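Local atomic coordinates of polyporopepsin (PDB entry 1WKR), a protein that acts as an aspartic endopeptidase of the pepsin family, clotting milk and cleaving peptide bonds with broad specificity. Residues 267-279 and 285-297. Numbering follows the deposited sequence.
Sequences LTANAQIWPRNLN and SASSVYLIVGDLG
The amide of N279 stands at 76° to the ring of Y290, with N279 CG lying in the ring plane at the CD2–CE2 edge. N279 ND2 donates to two backbone carbonyls of 285-288, S285 O at 2.9 Å and S288 O at 2.8 Å; the second lies close to the amide plane, the first is tilted from it. A water that accepts from Y290 N is within hydrogen-bonding distance of N279 OD1 and W274 O. With an alanine at N279, the carbonyls of S285 and S288 would probably lose the donor they share, and 285-288 would be freer to shift. Farther along, I273 and L291 form a single antiparallel bridge: W274 N donates to Y290 O (2.8 Å) and I292 N to Q272 O (2.9 Å). I273 CG2, anti to its carbonyl carbon, meets V289 CG1 and L291 CD2, each at 3.7 Å, while Y250 of helix 247-251 also packs against I273 and V289. I292 CG2 reaches the indole edge at W274 CE3 (3.8 Å), the two side chains crossing near a right angle. R276 runs alongside V289, its CG 3.3 Å from S288 O, and its NE forms a salt bridge with the C-terminal carboxylate of N340. Away from the catalytic aspartates, this pairing ties the loop following strand 263-267 to strand 289-295 and the loop leading into it, within the C-terminal lobe of the bilobal pepsin fold.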
ATOM      1  N   LEU A 267      -6.780   9.330 -13.080  1.00  4.06           N
ATOM      2  CA  LEU A 267      -6.587   9.955 -11.754  1.00  4.23           C
ATOM      3  C   LEU A 267      -6.889  11.458 -11.926  1.00  3.48           C
ATOM      4  O   LEU A 267      -6.112  12.241 -12.515  1.00  4.13           O
ATOM      5  CB  LEU A 267      -5.159   9.707 -11.275  1.00  4.35           C
ATOM      6  CG  LEU A 267      -4.905  10.062  -9.812  1.00  4.00           C
ATOM      7  CD1 LEU A 267      -5.550   9.043  -8.857  1.00  5.16           C
ATOM      8  CD2 LEU A 267      -3.405  10.149  -9.537  1.00  5.02           C
ATOM      9  N   THR A 268      -8.062  11.851 -11.446  1.00  4.12           N
ATOM     10  CA  THR A 268      -8.554  13.217 -11.757  1.00  4.01           C
ATOM     11  C   THR A 268      -7.785  14.266 -10.996  1.00  3.86           C
ATOM     12  O   THR A 268      -6.994  13.977 -10.086  1.00  4.06           O
ATOM     13  CB  THR A 268     -10.050  13.322 -11.379  1.00  4.09           C
ATOM     14  OG1 THR A 268     -10.141  13.101  -9.944  1.00  4.97           O
ATOM     15  CG2 THR A 268     -10.930  12.305 -12.111  1.00  5.67           C
ATOM     16  N   ALA A 269      -8.039  15.530 -11.376  1.00  3.83           N
ATOM     17  CA  ALA A 269      -7.441  16.651 -10.652  1.00  3.75           C
ATOM     18  C   ALA A 269      -7.700  16.549  -9.169  1.00  4.07           C
ATOM     19  O   ALA A 269      -6.740  16.679  -8.350  1.00  4.80           O
ATOM     20  CB  ALA A 269      -7.998  17.973 -11.191  1.00  4.82           C
ATOM     21  N   ASN A 270      -8.923  16.276  -8.740  1.00  3.94           N
ATOM     22  CA  ASN A 270      -9.184  16.247  -7.317  1.00  4.01           C
ATOM     23  C   ASN A 270      -8.421  15.078  -6.630  1.00  4.23           C
ATOM     24  O   ASN A 270      -7.981  15.187  -5.473  1.00  4.18           O
ATOM     25  CB  ASN A 270     -10.681  16.110  -7.018  1.00  4.63           C
ATOM     26  CG  ASN A 270     -10.978  16.313  -5.552  1.00  3.54           C
ATOM     27  OD1 ASN A 270     -11.251  15.379  -4.808  1.00  4.66           O
ATOM     28  ND2 ASN A 270     -11.001  17.601  -5.139  1.00  4.96           N
ATOM     29  N   ALA A 271      -8.309  13.954  -7.359  1.00  3.37           N
ATOM     30  CA  ALA A 271      -7.571  12.795  -6.820  1.00  3.73           C
ATOM     31  C   ALA A 271      -6.099  13.095  -6.663  1.00  3.36           C
ATOM     32  O   ALA A 271      -5.394  12.357  -5.934  1.00  3.94           O
ATOM     33  CB  ALA A 271      -7.727  11.615  -7.776  1.00  3.42           C
ATOM     34  N   GLN A 272      -5.564  14.111  -7.343  1.00  3.21           N
ATOM     35  CA  GLN A 272      -4.134  14.461  -7.268  1.00  3.23           C
ATOM     36  C   GLN A 272      -3.793  15.347  -6.114  1.00  3.45           C
ATOM     37  O   GLN A 272      -2.618  15.667  -5.943  1.00  4.05           O
ATOM     38  CB  GLN A 272      -3.704  15.140  -8.576  1.00  3.98           C
ATOM     39  CG  GLN A 272      -3.586  14.147  -9.752  1.00  3.57           C
ATOM     40  CD  GLN A 272      -3.391  14.880 -11.056  1.00  3.75           C
ATOM     41  OE1 GLN A 272      -2.384  15.568 -11.259  1.00  5.85           O
ATOM     42  NE2 GLN A 272      -4.351  14.796 -11.930  1.00  4.99           N
ATOM     43  N   ILE A 273      -4.781  15.747  -5.300  1.00  3.84           N
ATOM     44  CA  ILE A 273      -4.521  16.699  -4.194  1.00  3.98           C
ATOM     45  C   ILE A 273      -4.795  16.046  -2.862  1.00  4.32           C
ATOM     46  O   ILE A 273      -5.614  15.129  -2.726  1.00  4.60           O
ATOM     47  CB  ILE A 273      -5.285  18.054  -4.367  1.00  4.10           C
ATOM     48  CG1 ILE A 273      -6.745  17.955  -3.903  1.00  4.37           C
ATOM     49  CG2 ILE A 273      -5.110  18.542  -5.796  1.00  4.75           C
ATOM     50  CD1 ILE A 273      -7.475  19.284  -3.964  1.00  5.03           C
ATOM     51  N   TRP A 274      -4.081  16.539  -1.808  1.00  4.06           N
ATOM     52  CA  TRP A 274      -4.315  16.133  -0.440  1.00  4.19           C
ATOM     53  C   TRP A 274      -5.684  16.652   0.025  1.00  4.19           C
ATOM     54  O   TRP A 274      -6.054  17.785  -0.413  1.00  4.78           O
ATOM     55  CB  TRP A 274      -3.182  16.680   0.439  1.00  4.83           C
ATOM     56  CG  TRP A 274      -3.243  16.310   1.872  1.00  6.13           C
ATOM     57  CD1 TRP A 274      -3.855  16.954   2.868  1.00  6.73           C
ATOM     58  CD2 TRP A 274      -2.684  15.105   2.461  1.00  8.02           C
ATOM     59  NE1 TRP A 274      -3.755  16.257   4.072  1.00  8.04           N
ATOM     60  CE2 TRP A 274      -3.050  15.131   3.814  1.00  8.30           C
ATOM     61  CE3 TRP A 274      -1.985  14.009   1.971  1.00 10.10           C
ATOM     62  CZ2 TRP A 274      -2.704  14.064   4.748  1.00 10.48           C
ATOM     63  CZ3 TRP A 274      -1.563  13.006   2.847  1.00 11.85           C
ATOM     64  CH2 TRP A 274      -1.978  13.004   4.191  1.00 11.07           C
ATOM     65  N   PRO A 275      -6.434  15.942   0.822  1.00  4.38           N
ATOM     66  CA  PRO A 275      -7.742  16.466   1.295  1.00  4.74           C
ATOM     67  C   PRO A 275      -7.571  17.789   2.022  1.00  5.23           C
ATOM     68  O   PRO A 275      -6.944  17.868   3.091  1.00  5.86           O
ATOM     69  CB  PRO A 275      -8.241  15.348   2.225  1.00  5.90           C
ATOM     70  CG  PRO A 275      -7.055  14.500   2.581  1.00  6.74           C
ATOM     71  CD  PRO A 275      -6.188  14.581   1.335  1.00  6.03           C
ATOM     72  N   ARG A 276      -8.130  18.860   1.424  1.00  5.48           N
ATOM     73  CA  ARG A 276      -7.813  20.196   1.905  1.00  5.76           C
ATOM     74  C   ARG A 276      -8.342  20.500   3.310  1.00  6.91           C
ATOM     75  O   ARG A 276      -7.664  21.264   4.044  1.00  8.04           O
ATOM     76  CB  ARG A 276      -8.335  21.234   0.935  1.00  6.01           C
ATOM     77  CG  ARG A 276      -7.499  21.268  -0.341  1.00  5.73           C
ATOM     78  CD  ARG A 276      -8.069  22.158  -1.422  1.00  5.68           C
ATOM     79  NE  ARG A 276      -9.238  21.511  -2.060  1.00  5.27           N
ATOM     80  CZ  ARG A 276      -9.809  21.980  -3.181  1.00  5.24           C
ATOM     81  NH1 ARG A 276      -9.436  23.147  -3.706  1.00  6.29           N
ATOM     82  NH2 ARG A 276     -10.739  21.261  -3.790  1.00  5.64           N
ATOM     83  N   ASN A 277      -9.384  19.842   3.734  1.00  7.25           N
ATOM     84  CA  ASN A 277      -9.855  20.069   5.121  1.00  8.92           C
ATOM     85  C   ASN A 277      -8.939  19.476   6.069  1.00  9.63           C
ATOM     86  O   ASN A 277      -9.045  19.774   7.307  1.00 11.20           O
ATOM     87  CB  ASN A 277     -11.297  19.597   5.313  1.00  9.29           C
ATOM     88  CG  ASN A 277     -11.461  18.157   5.412  1.00  9.87           C
ATOM     89  OD1 ASN A 277     -11.068  17.338   4.513  1.00 11.77           O
ATOM     90  ND2 ASN A 277     -11.966  17.614   6.536  1.00 12.11           N
ATOM     91  N   LEU A 278      -7.961  18.640   5.681  1.00  8.56           N
ATOM     92  CA  LEU A 278      -6.930  17.983   6.474  1.00  9.21           C
ATOM     93  C   LEU A 278      -5.570  18.473   6.176  1.00  7.69           C
ATOM     94  O   LEU A 278      -4.567  17.822   6.446  1.00  8.23           O
ATOM     95  CB  LEU A 278      -7.080  16.459   6.299  1.00  8.70           C
ATOM     96  CG  LEU A 278      -8.420  15.877   6.690  1.00 10.41           C
ATOM     97  CD1 LEU A 278      -8.499  14.364   6.243  1.00 11.32           C
ATOM     98  CD2 LEU A 278      -8.600  15.994   8.231  1.00 13.91           C
ATOM     99  N   ASN A 279      -5.438  19.686   5.565  1.00  8.25           N
ATOM    100  CA  ASN A 279      -4.148  20.208   5.247  1.00  8.23           C
ATOM    101  C   ASN A 279      -3.201  20.351   6.484  1.00  8.97           C
ATOM    102  O   ASN A 279      -2.007  20.253   6.375  1.00  9.02           O
ATOM    103  CB  ASN A 279      -4.221  21.584   4.534  1.00  8.11           C
ATOM    104  CG  ASN A 279      -4.524  21.492   3.090  1.00  7.51           C
ATOM    105  OD1 ASN A 279      -4.440  20.400   2.467  1.00  7.25           O
ATOM    106  ND2 ASN A 279      -4.900  22.613   2.455  1.00  8.22           N
ATOM    107  N   SER A 285      -1.442  24.873   5.062  1.00 12.11           N
ATOM    108  CA  SER A 285      -2.478  25.905   5.543  1.00 12.36           C
ATOM    109  C   SER A 285      -3.778  25.708   4.879  1.00 11.56           C
ATOM    110  O   SER A 285      -3.863  24.952   3.814  1.00  9.97           O
ATOM    111  CB  SER A 285      -2.039  27.136   5.178  1.00 14.80           C
ATOM    112  OG  SER A 285      -1.631  27.470   3.619  0.30 10.63           O
ATOM    113  N   ALA A 286      -4.840  26.195   5.442  1.00  9.80           N
ATOM    114  CA  ALA A 286      -6.149  26.031   4.928  1.00  9.43           C
ATOM    115  C   ALA A 286      -6.275  26.741   3.621  1.00  9.27           C
ATOM    116  O   ALA A 286      -5.583  27.688   3.303  1.00  8.99           O
ATOM    117  CB  ALA A 286      -7.212  26.635   5.931  1.00 10.06           C
ATOM    118  N   SER A 287      -7.252  26.288   2.788  1.00 10.25           N
ATOM    119  CA  SER A 287      -7.641  26.915   1.497  1.00 10.57           C
ATOM    120  C   SER A 287      -6.374  26.913   0.605  1.00 11.87           C
ATOM    121  O   SER A 287      -6.069  27.994  -0.026  1.00 14.42           O
ATOM    122  CB  SER A 287      -8.161  28.322   1.649  1.00 12.75           C
ATOM    123  OG  SER A 287      -9.360  28.266   2.448  1.00 19.63           O
ATOM    124  N   SER A 288      -5.632  25.914   0.648  1.00 10.52           N
ATOM    125  CA  SER A 288      -4.375  25.721  -0.145  1.00  8.59           C
ATOM    126  C   SER A 288      -4.388  24.337  -0.795  1.00  6.55           C
ATOM    127  O   SER A 288      -4.986  23.424  -0.256  1.00  8.82           O
ATOM    128  CB  SER A 288      -3.160  25.721   0.778  1.00 11.46           C
ATOM    129  OG  SER A 288      -3.166  26.951   1.593  1.00 15.05           O
ATOM    130  N   VAL A 289      -3.785  24.266  -1.984  1.00  6.48           N
ATOM    131  CA  VAL A 289      -3.782  22.994  -2.761  1.00  5.31           C
ATOM    132  C   VAL A 289      -2.370  22.363  -2.751  1.00  5.57           C
ATOM    133  O   VAL A 289      -1.436  22.946  -3.310  1.00  6.71           O
ATOM    134  CB  VAL A 289      -4.182  23.280  -4.200  1.00  5.02           C
ATOM    135  CG1 VAL A 289      -4.121  21.973  -5.013  1.00  6.49           C
ATOM    136  CG2 VAL A 289      -5.626  23.800  -4.214  1.00  7.40           C
ATOM    137  N   TYR A 290      -2.266  21.169  -2.167  1.00  4.99           N
ATOM    138  CA  TYR A 290      -1.003  20.426  -2.143  1.00  5.41           C
ATOM    139  C   TYR A 290      -1.218  19.122  -2.896  1.00  4.44           C
ATOM    140  O   TYR A 290      -2.292  18.491  -2.828  1.00  5.72           O
ATOM    141  CB  TYR A 290      -0.544  20.103  -0.679  1.00  5.79           C
ATOM    142  CG  TYR A 290      -0.429  21.366   0.128  1.00  5.97           C
ATOM    143  CD1 TYR A 290       0.613  22.214  -0.006  1.00  8.47           C
ATOM    144  CD2 TYR A 290      -1.418  21.679   1.057  1.00  8.55           C
ATOM    145  CE1 TYR A 290       0.737  23.448   0.755  1.00  9.91           C
ATOM    146  CE2 TYR A 290      -1.295  22.855   1.861  1.00  9.67           C
ATOM    147  CZ  TYR A 290      -0.246  23.608   1.640  1.00  9.72           C
ATOM    148  OH  TYR A 290      -0.197  24.833   2.460  1.00 12.49           O
ATOM    149  N   LEU A 291      -0.229  18.677  -3.631  1.00  4.89           N
ATOM    150  CA  LEU A 291      -0.326  17.519  -4.511  1.00  4.63           C
ATOM    151  C   LEU A 291       0.215  16.281  -3.889  1.00  4.03           C
ATOM    152  O   LEU A 291       1.208  16.304  -3.126  1.00  5.37           O
ATOM    153  CB  LEU A 291       0.332  17.775  -5.839  1.00  5.05           C
ATOM    154  CG  LEU A 291      -0.072  19.063  -6.573  1.00  4.61           C
ATOM    155  CD1 LEU A 291       0.592  19.158  -7.920  1.00  5.74           C
ATOM    156  CD2 LEU A 291      -1.601  19.140  -6.677  1.00  4.94           C
ATOM    157  N   ILE A 292      -0.389  15.132  -4.244  1.00  4.18           N
ATOM    158  CA  ILE A 292       0.054  13.832  -3.714  1.00  3.89           C
ATOM    159  C   ILE A 292       0.896  13.043  -4.692  1.00  4.34           C
ATOM    160  O   ILE A 292       1.278  11.926  -4.374  1.00  4.21           O
ATOM    161  CB  ILE A 292      -1.115  13.012  -3.088  1.00  4.42           C
ATOM    162  CG1 ILE A 292      -2.310  12.789  -4.052  1.00  4.55           C
ATOM    163  CG2 ILE A 292      -1.588  13.717  -1.824  1.00  4.77           C
ATOM    164  CD1 ILE A 292      -1.959  11.979  -5.275  1.00  5.11           C
ATOM    165  N   VAL A 293       1.206  13.619  -5.835  1.00  3.70           N
ATOM    166  CA  VAL A 293       2.215  13.065  -6.748  1.00  4.32           C
ATOM    167  C   VAL A 293       3.556  13.513  -6.274  1.00  4.07           C
ATOM    168  O   VAL A 293       3.784  14.748  -6.138  1.00  4.72           O
ATOM    169  CB  VAL A 293       1.932  13.481  -8.211  1.00  5.31           C
ATOM    170  CG1 VAL A 293       3.055  12.986  -9.122  1.00  5.92           C
ATOM    171  CG2 VAL A 293       0.592  12.928  -8.647  1.00  8.33           C
ATOM    172  N   GLY A 294       4.448  12.597  -5.976  1.00  4.18           N
ATOM    173  CA  GLY A 294       5.781  12.885  -5.441  1.00  4.51           C
ATOM    174  C   GLY A 294       6.893  12.275  -6.188  1.00  4.47           C
ATOM    175  O   GLY A 294       6.660  11.485  -7.125  1.00  4.81           O
ATOM    176  N   ASP A 295       8.102  12.583  -5.786  1.00  4.61           N
ATOM    177  CA  ASP A 295       9.317  12.124  -6.426  1.00  5.27           C
ATOM    178  C   ASP A 295       9.746  10.839  -5.794  1.00  4.73           C
ATOM    179  O   ASP A 295      10.004  10.783  -4.566  1.00  5.80           O
ATOM    180  CB  ASP A 295      10.401  13.215  -6.289  1.00  4.76           C
ATOM    181  CG  ASP A 295      11.585  13.013  -7.228  1.00  5.85           C
ATOM    182  OD1 ASP A 295      11.937  11.886  -7.560  1.00  5.53           O
ATOM    183  OD2 ASP A 295      12.153  14.043  -7.736  1.00  6.76           O
ATOM    184  N   LEU A 296       9.889   9.752  -6.573  1.00  4.42           N
ATOM    185  CA  LEU A 296      10.413   8.492  -6.075  1.00  4.67           C
ATOM    186  C   LEU A 296      11.863   8.613  -5.551  1.00  4.33           C
ATOM    187  O   LEU A 296      12.270   7.788  -4.753  1.00  5.30           O
ATOM    188  CB  LEU A 296      10.332   7.470  -7.217  1.00  4.65           C
ATOM    189  CG  LEU A 296      10.783   6.050  -6.927  1.00  4.89           C
ATOM    190  CD1 LEU A 296       9.996   5.408  -5.768  1.00  6.51           C
ATOM    191  CD2 LEU A 296      10.672   5.212  -8.192  1.00  7.14           C
ATOM    192  N   GLY A 297      12.619   9.559  -6.109  1.00  4.38           N
ATOM    193  CA  GLY A 297      13.985   9.720  -5.631  1.00  4.92           C
ATOM    194  C   GLY A 297      14.984   8.942  -6.406  1.00  5.10           C
ATOM    195  O   GLY A 297      16.159   8.787  -5.954  1.00  5.56           O
TER
HETATM  196  O   HOH W   1      -4.287  19.984  -0.490  1.00  5.90           O
HETATM  197  O   HOH W   2      -8.576  23.891   3.884  1.00 16.56           O